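Local coordinates for PrgZ (Enterococcus faecalis, PDB 4FAJ), which binds peptide pheromones as a membrane-anchored extracellular receptor of the solute-binding protein 5 family and probably serves peptide transport, at residues W146-V149 / K153-S156; I255-E260 / K265-D270; V277-T282 / G299-Q304. All coordinates share one frame; numbering follows the deposited sequence. Where two conformers were deposited one is given.

Contact 1: residues W146-V149 / K153-S156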
loop_
_atom_site.group_PDB
_atom_site.type_symbol
_atom_site.label_atom_id
_atom_site.label_comp_id
_atom_site.label_asym_id
_atom_site.label_seq_id
_atom_site.Cartn_x
_atom_site.Cartn_y
_atom_site.Cartn_z
ATOM N N TRP A 146 8.664 17.812 -2.265
ATOM C CA TRP A 146 9.327 16.720 -2.974
ATOM C C TRP A 146 10.823 16.658 -2.671
ATOM O O TRP A 146 11.393 15.569 -2.569
ATOM C CB TRP A 146 9.095 16.831 -4.479
ATOM C CG TRP A 146 7.638 16.771 -4.874
ATOM C CD1 TRP A 146 6.571 16.464 -4.075
ATOM C CD2 TRP A 146 7.100 17.010 -6.177
ATOM N NE1 TRP A 146 5.405 16.525 -4.801
ATOM C CE2 TRP A 146 5.705 16.840 -6.094
ATOM C CE3 TRP A 146 7.665 17.343 -7.409
ATOM C CZ2 TRP A 146 4.862 17.008 -7.193
ATOM C CZ3 TRP A 146 6.815 17.508 -8.511
ATOM C CH2 TRP A 146 5.432 17.333 -8.386
ATOM N N GLN A 147 11.459 17.813 -2.540
ATOM C CA GLN A 147 12.846 17.857 -2.079
ATOM C C GLN A 147 12.976 17.153 -0.722
ATOM O O GLN A 147 13.941 16.428 -0.457
ATOM C CB GLN A 147 13.358 19.300 -1.997
ATOM C CG GLN A 147 13.789 19.875 -3.339
ATOM C CD GLN A 147 14.378 21.279 -3.256
ATOM O OE1 GLN A 147 14.510 21.968 -4.275
ATOM N NE2 GLN A 147 14.745 21.702 -2.055
ATOM N N ARG A 148 11.975 17.352 0.120
ATOM C CA ARG A 148 11.952 16.782 1.454
ATOM C C ARG A 148 11.840 15.246 1.431
ATOM O O ARG A 148 12.434 14.570 2.266
ATOM C CB ARG A 148 10.782 17.424 2.203
ATOM C CG ARG A 148 10.586 17.029 3.618
ATOM C CD ARG A 148 9.446 17.848 4.168
ATOM N NE ARG A 148 9.045 17.363 5.468
ATOM C CZ ARG A 148 7.974 16.620 5.719
ATOM N NH1 ARG A 148 7.123 16.270 4.755
ATOM N NH2 ARG A 148 7.740 16.258 6.967
ATOM N N VAL A 149 11.092 14.697 0.471
ATOM C CA VAL A 149 10.970 13.242 0.343
ATOM C C VAL A 149 12.299 12.592 -0.066
ATOM O O VAL A 149 12.678 11.563 0.489
ATOM C CB VAL A 149 9.866 12.828 -0.672
ATOM C CG1 VAL A 149 9.831 11.311 -0.840
ATOM C CG2 VAL A 149 8.510 13.336 -0.215
ATOM N N LYS A 153 18.201 12.757 4.752
ATOM C CA LYS A 153 17.926 13.113 6.151
ATOM C C LYS A 153 16.501 12.804 6.587
ATOM O O LYS A 153 16.260 12.549 7.759
ATOM C CB LYS A 153 18.216 14.599 6.405
ATOM C CG LYS A 153 19.698 14.934 6.527
ATOM C CD LYS A 153 19.941 16.447 6.564
ATOM C CE LYS A 153 21.348 16.790 7.069
ATOM N NZ LYS A 153 22.411 15.963 6.410
ATOM N N THR A 154 15.559 12.840 5.647
ATOM C CA THR A 154 14.167 12.508 5.937
ATOM C C THR A 154 13.952 11.007 6.157
ATOM O O THR A 154 13.024 10.611 6.862
ATOM C CB THR A 154 13.239 12.995 4.794
ATOM O OG1 THR A 154 13.451 14.396 4.575
ATOM C CG2 THR A 154 11.770 12.743 5.123
ATOM N N VAL A 155 14.802 10.181 5.548
ATOM C CA VAL A 155 14.679 8.724 5.614
ATOM C C VAL A 155 13.269 8.265 5.216
ATOM O O VAL A 155 12.636 7.444 5.890
ATOM C CB VAL A 155 15.051 8.181 7.020
ATOM C CG1 VAL A 155 15.291 6.680 6.959
ATOM C CG2 VAL A 155 16.289 8.890 7.555
ATOM N N SER A 156 12.778 8.804 4.105
ATOM C CA SER A 156 11.423 8.511 3.668
ATOM C C SER A 156 11.328 7.109 3.102
ATOM O O SER A 156 12.117 6.743 2.232
ATOM C CB SER A 156 10.970 9.507 2.598
ATOM O OG SER A 156 9.714 9.141 2.074
#

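Contact 2: residues I255-E260 / K265-D270. With ZN (zinc ion), chain E.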
loop_
_atom_site.group_PDB
_atom_site.type_symbol
_atom_site.label_atom_id
_atom_site.label_comp_id
_atom_site.label_asym_id
_atom_site.label_seq_id
_atom_site.Cartn_x
_atom_site.Cartn_y
_atom_site.Cartn_z
ATOM N N ILE A 255 -13.287 13.108 10.951
ATOM C CA ILE A 255 -12.964 14.162 9.992
ATOM C C ILE A 255 -14.240 14.943 9.710
ATOM O O ILE A 255 -15.337 14.394 9.780
ATOM C CB ILE A 255 -12.330 13.608 8.672
ATOM C CG1 ILE A 255 -13.368 12.829 7.843
ATOM C CG2 ILE A 255 -11.115 12.732 9.006
ATOM C CD1 ILE A 255 -12.804 12.102 6.579
ATOM N N SER A 256 -14.085 16.228 9.395
ATOM C CA SER A 256 -15.223 17.124 9.222
ATOM C C SER A 256 -15.033 17.962 7.961
ATOM O O SER A 256 -13.903 18.271 7.584
ATOM C CB SER A 256 -15.351 18.040 10.440
ATOM O OG SER A 256 -15.547 17.286 11.621
ATOM N N LYS A 257 -16.130 18.357 7.329
ATOM C CA LYS A 257 -16.042 19.109 6.085
ATOM C C LYS A 257 -15.143 20.343 6.217
ATOM O O LYS A 257 -15.296 21.132 7.141
ATOM C CB LYS A 257 -17.428 19.536 5.589
ATOM C CG LYS A 257 -17.362 20.314 4.272
ATOM C CD LYS A 257 -18.747 20.606 3.704
ATOM C CE LYS A 257 -18.678 21.712 2.662
ATOM N NZ LYS A 257 -19.840 21.700 1.726
ATOM N N ASN A 258 -14.212 20.479 5.274
ATOM C CA ASN A 258 -13.302 21.618 5.179
ATOM C C ASN A 258 -13.924 22.710 4.306
ATOM O O ASN A 258 -13.919 22.613 3.080
ATOM C CB ASN A 258 -11.973 21.163 4.559
ATOM C CG ASN A 258 -10.997 22.305 4.328
ATOM O OD1 ASN A 258 -11.215 23.444 4.757
ATOM N ND2 ASN A 258 -9.894 21.993 3.670
ATOM N N LYS A 259 -14.444 23.751 4.948
ATOM C CA LYS A 259 -15.126 24.829 4.238
ATOM C C LYS A 259 -14.179 25.684 3.392
ATOM O O LYS A 259 -14.642 26.416 2.524
ATOM C CB LYS A 259 -15.916 25.709 5.214
ATOM C CG LYS A 259 -17.138 25.002 5.797
ATOM C CD LYS A 259 -18.305 25.965 5.991
ATOM C CE LYS A 259 -19.612 25.226 6.272
ATOM N NZ LYS A 259 -19.682 24.716 7.674
ATOM N N GLU A 260 -12.869 25.564 3.621
ATOM C CA GLU A 260 -11.863 26.278 2.822
ATOM C C GLU A 260 -11.374 25.472 1.609
ATOM O O GLU A 260 -10.526 25.944 0.852
ATOM C CB GLU A 260 -10.658 26.651 3.701
ATOM C CG GLU A 260 -10.958 27.693 4.759
ATOM C CD GLU A 260 -11.272 29.067 4.171
ATOM O OE1 GLU A 260 -10.615 29.484 3.181
ATOM O OE2 GLU A 260 -12.172 29.735 4.715
ATOM N N LYS A 265 -18.154 22.832 -2.595
ATOM C CA LYS A 265 -19.523 22.732 -3.126
ATOM C C LYS A 265 -19.963 21.290 -3.469
ATOM O O LYS A 265 -21.158 20.987 -3.457
ATOM C CB LYS A 265 -19.700 23.648 -4.346
ATOM C CG LYS A 265 -19.149 23.080 -5.654
ATOM C CD LYS A 265 -19.395 24.032 -6.833
ATOM C CE LYS A 265 -18.766 23.502 -8.114
ATOM N NZ LYS A 265 -17.288 23.374 -7.994
ATOM N N ASP A 266 -19.006 20.415 -3.766
ATOM C CA ASP A 266 -19.293 18.999 -4.066
ATOM C C ASP A 266 -19.402 18.085 -2.837
ATOM O O ASP A 266 -19.770 16.914 -2.964
ATOM C CB ASP A 266 -18.192 18.432 -4.970
ATOM C CG ASP A 266 -18.364 18.805 -6.427
ATOM O OD1 ASP A 266 -19.258 19.605 -6.769
ATOM O OD2 ASP A 266 -17.577 18.284 -7.241
ATOM N N VAL A 267 -19.060 18.603 -1.659
ATOM C CA VAL A 267 -18.985 17.804 -0.450
ATOM C C VAL A 267 -20.265 17.932 0.380
ATOM O O VAL A 267 -20.626 19.031 0.802
ATOM C CB VAL A 267 -17.744 18.222 0.389
ATOM C CG1 VAL A 267 -17.572 17.319 1.613
ATOM C CG2 VAL A 267 -16.500 18.152 -0.478
ATOM N N SER A 268 -20.942 16.809 0.617
ATOM C CA SER A 268 -22.192 16.807 1.407
ATOM C C SER A 268 -22.003 16.425 2.866
ATOM O O SER A 268 -22.761 16.868 3.706
ATOM C CB SER A 268 -23.223 15.853 0.808
ATOM O OG SER A 268 -23.476 16.157 -0.549
ATOM N N MET A 269 -21.028 15.567 3.169
ATOM C CA MET A 269 -20.899 15.064 4.528
ATOM C C MET A 269 -20.413 16.154 5.482
ATOM O O MET A 269 -19.463 16.871 5.181
ATOM C CB MET A 269 -19.951 13.860 4.581
ATOM C CG MET A 269 -20.437 12.653 3.788
ATOM S SD MET A 269 -21.954 11.915 4.424
ATOM C CE MET A 269 -21.398 11.167 5.954
ATOM N N ASP A 270 -21.076 16.261 6.632
ATOM C CA ASP A 270 -20.671 17.175 7.700
ATOM C C ASP A 270 -19.503 16.580 8.468
ATOM O O ASP A 270 -18.545 17.270 8.804
ATOM C CB ASP A 270 -21.819 17.402 8.677
ATOM C CG ASP A 270 -23.011 18.124 8.044
ATOM O OD1 ASP A 270 -22.856 18.817 7.015
ATOM O OD2 ASP A 270 -24.119 17.990 8.600
HETATM ZN ZN ZN E . -16.119 19.111 -8.256
#

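Contact 3: residues V277-T282 / G299-Q304. With ZN (zinc ion), chain F.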
loop_
_atom_site.group_PDB
_atom_site.type_symbol
_atom_site.label_atom_id
_atom_site.label_comp_id
_atom_site.label_asym_id
_atom_site.label_seq_id
_atom_site.Cartn_x
_atom_site.Cartn_y
_atom_site.Cartn_z
ATOM N N VAL A 277 -11.798 -1.933 13.712
ATOM C CA VAL A 277 -12.438 -3.223 13.975
ATOM C C VAL A 277 -11.410 -4.343 13.814
ATOM O O VAL A 277 -10.862 -4.544 12.729
ATOM C CB VAL A 277 -13.653 -3.451 13.056
ATOM C CG1 VAL A 277 -14.261 -4.867 13.262
ATOM C CG2 VAL A 277 -14.701 -2.391 13.325
ATOM N N LYS A 278 -11.121 -5.034 14.912
ATOM C CA LYS A 278 -10.180 -6.147 14.901
ATOM C C LYS A 278 -10.908 -7.486 15.027
ATOM O O LYS A 278 -10.382 -8.522 14.601
ATOM C CB LYS A 278 -9.201 -6.019 16.062
ATOM C CG LYS A 278 -8.425 -4.692 16.152
ATOM C CD LYS A 278 -6.936 -4.847 15.792
ATOM C CE LYS A 278 -6.018 -4.194 16.820
ATOM N NZ LYS A 278 -5.491 -5.162 17.811
ATOM N N GLU A 279 -12.102 -7.462 15.620
ATOM C CA GLU A 279 -12.912 -8.665 15.843
ATOM C C GLU A 279 -14.217 -8.550 15.060
ATOM O O GLU A 279 -15.044 -7.681 15.340
ATOM C CB GLU A 279 -13.197 -8.855 17.335
ATOM C CG GLU A 279 -14.243 -9.949 17.654
ATOM C CD GLU A 279 -13.939 -11.271 17.002
ATOM O OE1 GLU A 279 -12.785 -11.737 17.107
ATOM O OE2 GLU A 279 -14.850 -11.867 16.373
ATOM N N ILE A 280 -14.383 -9.430 14.080
ATOM C CA ILE A 280 -15.482 -9.331 13.102
ATOM C C ILE A 280 -16.872 -9.485 13.733
ATOM O O ILE A 280 -17.827 -8.814 13.320
ATOM C CB ILE A 280 -15.299 -10.369 11.961
ATOM C CG1 ILE A 280 -13.948 -10.178 11.257
ATOM C CG2 ILE A 280 -16.460 -10.310 10.969
ATOM C CD1 ILE A 280 -13.608 -8.760 10.861
ATOM N N ASN A 281 -16.988 -10.358 14.730
ATOM C CA ASN A 281 -18.255 -10.534 15.448
ATOM C C ASN A 281 -18.745 -9.218 16.048
ATOM O O ASN A 281 -19.932 -8.929 16.031
ATOM C CB ASN A 281 -18.097 -11.575 16.546
ATOM C CG ASN A 281 -19.399 -11.898 17.223
ATOM O OD1 ASN A 281 -20.283 -12.495 16.619
ATOM N ND2 ASN A 281 -19.530 -11.500 18.492
ATOM N N THR A 282 -17.819 -8.425 16.578
ATOM C CA THR A 282 -18.174 -7.155 17.202
ATOM C C THR A 282 -18.622 -6.135 16.148
ATOM O O THR A 282 -19.590 -5.430 16.353
ATOM C CB THR A 282 -16.995 -6.573 17.999
ATOM O OG1 THR A 282 -16.524 -7.550 18.938
ATOM C CG2 THR A 282 -17.431 -5.335 18.737
ATOM N N GLY A 299 -14.274 -15.376 6.514
ATOM C CA GLY A 299 -14.554 -16.702 7.087
ATOM C C GLY A 299 -16.024 -17.010 7.291
ATOM O O GLY A 299 -16.855 -16.712 6.440
ATOM N N GLU A 300 -16.346 -17.618 8.431
ATOM C CA GLU A 300 -17.718 -18.005 8.728
ATOM C C GLU A 300 -18.685 -16.811 8.699
ATOM O O GLU A 300 -19.846 -16.972 8.332
ATOM C CB GLU A 300 -17.770 -18.732 10.070
ATOM C CG GLU A 300 -19.154 -19.151 10.557
ATOM C CD GLU A 300 -19.830 -20.223 9.699
ATOM O OE1 GLU A 300 -19.156 -20.856 8.842
ATOM O OE2 GLU A 300 -21.051 -20.433 9.901
ATOM N N TYR A 301 -18.210 -15.621 9.061
ATOM C CA TYR A 301 -19.057 -14.426 9.052
ATOM C C TYR A 301 -19.440 -14.065 7.613
ATOM O O TYR A 301 -20.586 -13.730 7.336
ATOM C CB TYR A 301 -18.344 -13.240 9.711
ATOM C CG TYR A 301 -17.792 -13.525 11.091
ATOM C CD1 TYR A 301 -18.634 -13.555 12.203
ATOM C CD2 TYR A 301 -16.436 -13.759 11.289
ATOM C CE1 TYR A 301 -18.137 -13.811 13.488
ATOM C CE2 TYR A 301 -15.927 -14.039 12.583
ATOM C CZ TYR A 301 -16.786 -14.051 13.667
ATOM O OH TYR A 301 -16.300 -14.290 14.938
ATOM N N ALA A 302 -18.468 -14.108 6.712
ATOM C CA ALA A 302 -18.734 -13.854 5.287
ATOM C C ALA A 302 -19.673 -14.919 4.720
ATOM O O ALA A 302 -20.612 -14.600 3.993
ATOM C CB ALA A 302 -17.444 -13.821 4.513
ATOM N N LYS A 303 -19.407 -16.182 5.052
ATOM C CA LYS A 303 -20.275 -17.302 4.658
ATOM C C LYS A 303 -21.747 -17.046 5.016
ATOM O O LYS A 303 -22.644 -17.249 4.189
ATOM C CB LYS A 303 -19.787 -18.601 5.316
ATOM C CG LYS A 303 -20.378 -19.878 4.711
ATOM C CD LYS A 303 -19.568 -21.099 5.110
ATOM C CE LYS A 303 -19.671 -22.222 4.078
ATOM N NZ LYS A 303 -20.999 -22.875 4.098
ATOM N N GLN A 304 -22.003 -16.582 6.235
ATOM C CA GLN A 304 -23.381 -16.351 6.671
ATOM C C GLN A 304 -24.037 -15.096 6.057
ATOM O O GLN A 304 -25.256 -15.073 5.871
ATOM C CB GLN A 304 -23.457 -16.308 8.199
ATOM C CG GLN A 304 -23.088 -17.627 8.871
ATOM C CD GLN A 304 -23.824 -18.825 8.283
ATOM O OE1 GLN A 304 -24.889 -18.686 7.686
ATOM N NE2 GLN A 304 -23.254 -20.011 8.457
HETATM ZN ZN ZN F . -14.537 -13.708 15.677
#

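Contact 1: residues W146-V149 / K153-S156
T154 reaches back to R148 O, a backbone carbonyl in the last turn of helix 139-150. Starting at the base of its side chain, CB of T154 already lies 3.1 Å from R148 O. OG1 continues to the same oxygen and donates a short hydrogen bond of 2.5 Å. The hydroxyl arrives in the carbonyl plane, with a C=O...donor angle of 149°. The torsion that directs it sets OG1 opposite the carbonyl carbon of T154 (chi1 -55°). The methyl CG2 stays alongside, 3.5 Å from R148 O, so the whole branched end of T154 gathers round one oxygen. OG1 also passes CG of R148 at 4.0 Å, where the two side chains meet at about a right angle. The arginine chain itself runs on, extended, to a salt bridge with D74. Two residues on, S156 meets V149, the residue after R148. Its CB is 3.4 Å from V149 O, and its OG rests 3.6 Å from the CG1 methyl of V149. That OG is hydrogen-bonded to A76 O and N158 N, outside the two segments. The contact is a local turn-back at the C-terminal end of helix 139-150, on the way to helix 168-172. F162, later in the same loop, packs on V149 and stacks edge-to-face with W146, and Y211 stacks on W146 in the same manner.

Contact 2: residues I255-E260 / K265-D270
I255 and S256 bring the end of strand 252-257 up to the backbone carbonyl of D270. I255 is only marginal here, with its O 4.4 Å from D270 O. S256 comes closer: its CA makes a CH...O contact with D270 O at 3.4 Å. Its hydroxyl turns to T242 on strand 239-243 instead. K257 carries most of the contact. Its backbone N donates to D270 O over 3.0 Å, almost straight at 163°. This bond lies where the chain comes back toward strand 271-276, the antiparallel neighbour of strand 252-257. The two strands thus form a beta hairpin with a long connecting loop, and that loop holds a zinc site. D266 OD2 binds the zinc ion at 2.0 Å, D263 supplies the second ligand, and K559 also bonds to D266 OD2.

The side chain of K257 runs back along the returning loop from M269 to V267. CB lies 3.4 Å from M269 O, a buried carbonyl with no hydrogen-bond partner in the model. CG meets CG1 of V267 at 4.0 Å, and the two side chains lie alongside and point opposite ways. With CG anti to the backbone N (chi1 -179°) and the rest extended, NZ ends 2.9 Å from V267 O. The donor is tilted 16° from the plane of that carbonyl. It also donates to Q264 O, so two carbonyls of the loop hold the ammonium group. N258 then turns the chain: its OD1 accepts from E260 N at 2.9 Å in an Asx turn.

Contact 3: residues V277-T282 / G299-Q304
E279 OE2 and Y301 OH meet at a zinc ion, each bound at 2.0 Å. The two oxygens are neighbours through the metal and not through a hydrogen bond. E279 uses one oxygen, since its OE1 stays 3.0 Å from the zinc. The carboxylate and ring planes stand 67° apart, and the side chains cross at about a right angle. E421, at the start of helix 421-437, completes the protein ligands.

Around this shell, the same OE2 also accepts from N281 N at 3.1 Å, on its anti side but 29° out of the carboxylate plane. E279 is the N-cap of helix 280-288, so its carboxylate closes the helix start and binds metal at once. A bend at chi2 (52°) folds the chain back to do this. I280 backs the ring of Y301: its CB lies over one face in a CH-pi contact, 4.0 Å from the ring centroid, and CG2 touches CD2 at 3.5 Å. CB of N281 lies 3.6 Å from Y301 OH.

Further out, F422 packs on both I280 and Y301, and I280 also packs against an apolar side chain of the bound peptide. E421 OE1 accepts from I280 N, which ties this third ligand to the capped helix.

In the fold
The three contacts follow one another along the chain and share no helix or strand. All are partly buried, and none touches another. Contact 1 is the most remote from contact 3, about 40 Å between centres, on the opposite side of the chain's centre. It is a metal-free turn at a helix end. Contacts 2 and 3, about 32 Å apart between centres, both hold zinc ligands. In contact 2 the metal sits on a hairpin loop and the two segments meet mainly through backbone carbonyls and one lysine. In contact 3 the metal itself joins the two segments, beside aromatic packing, and there I280 also packs on the bound peptide.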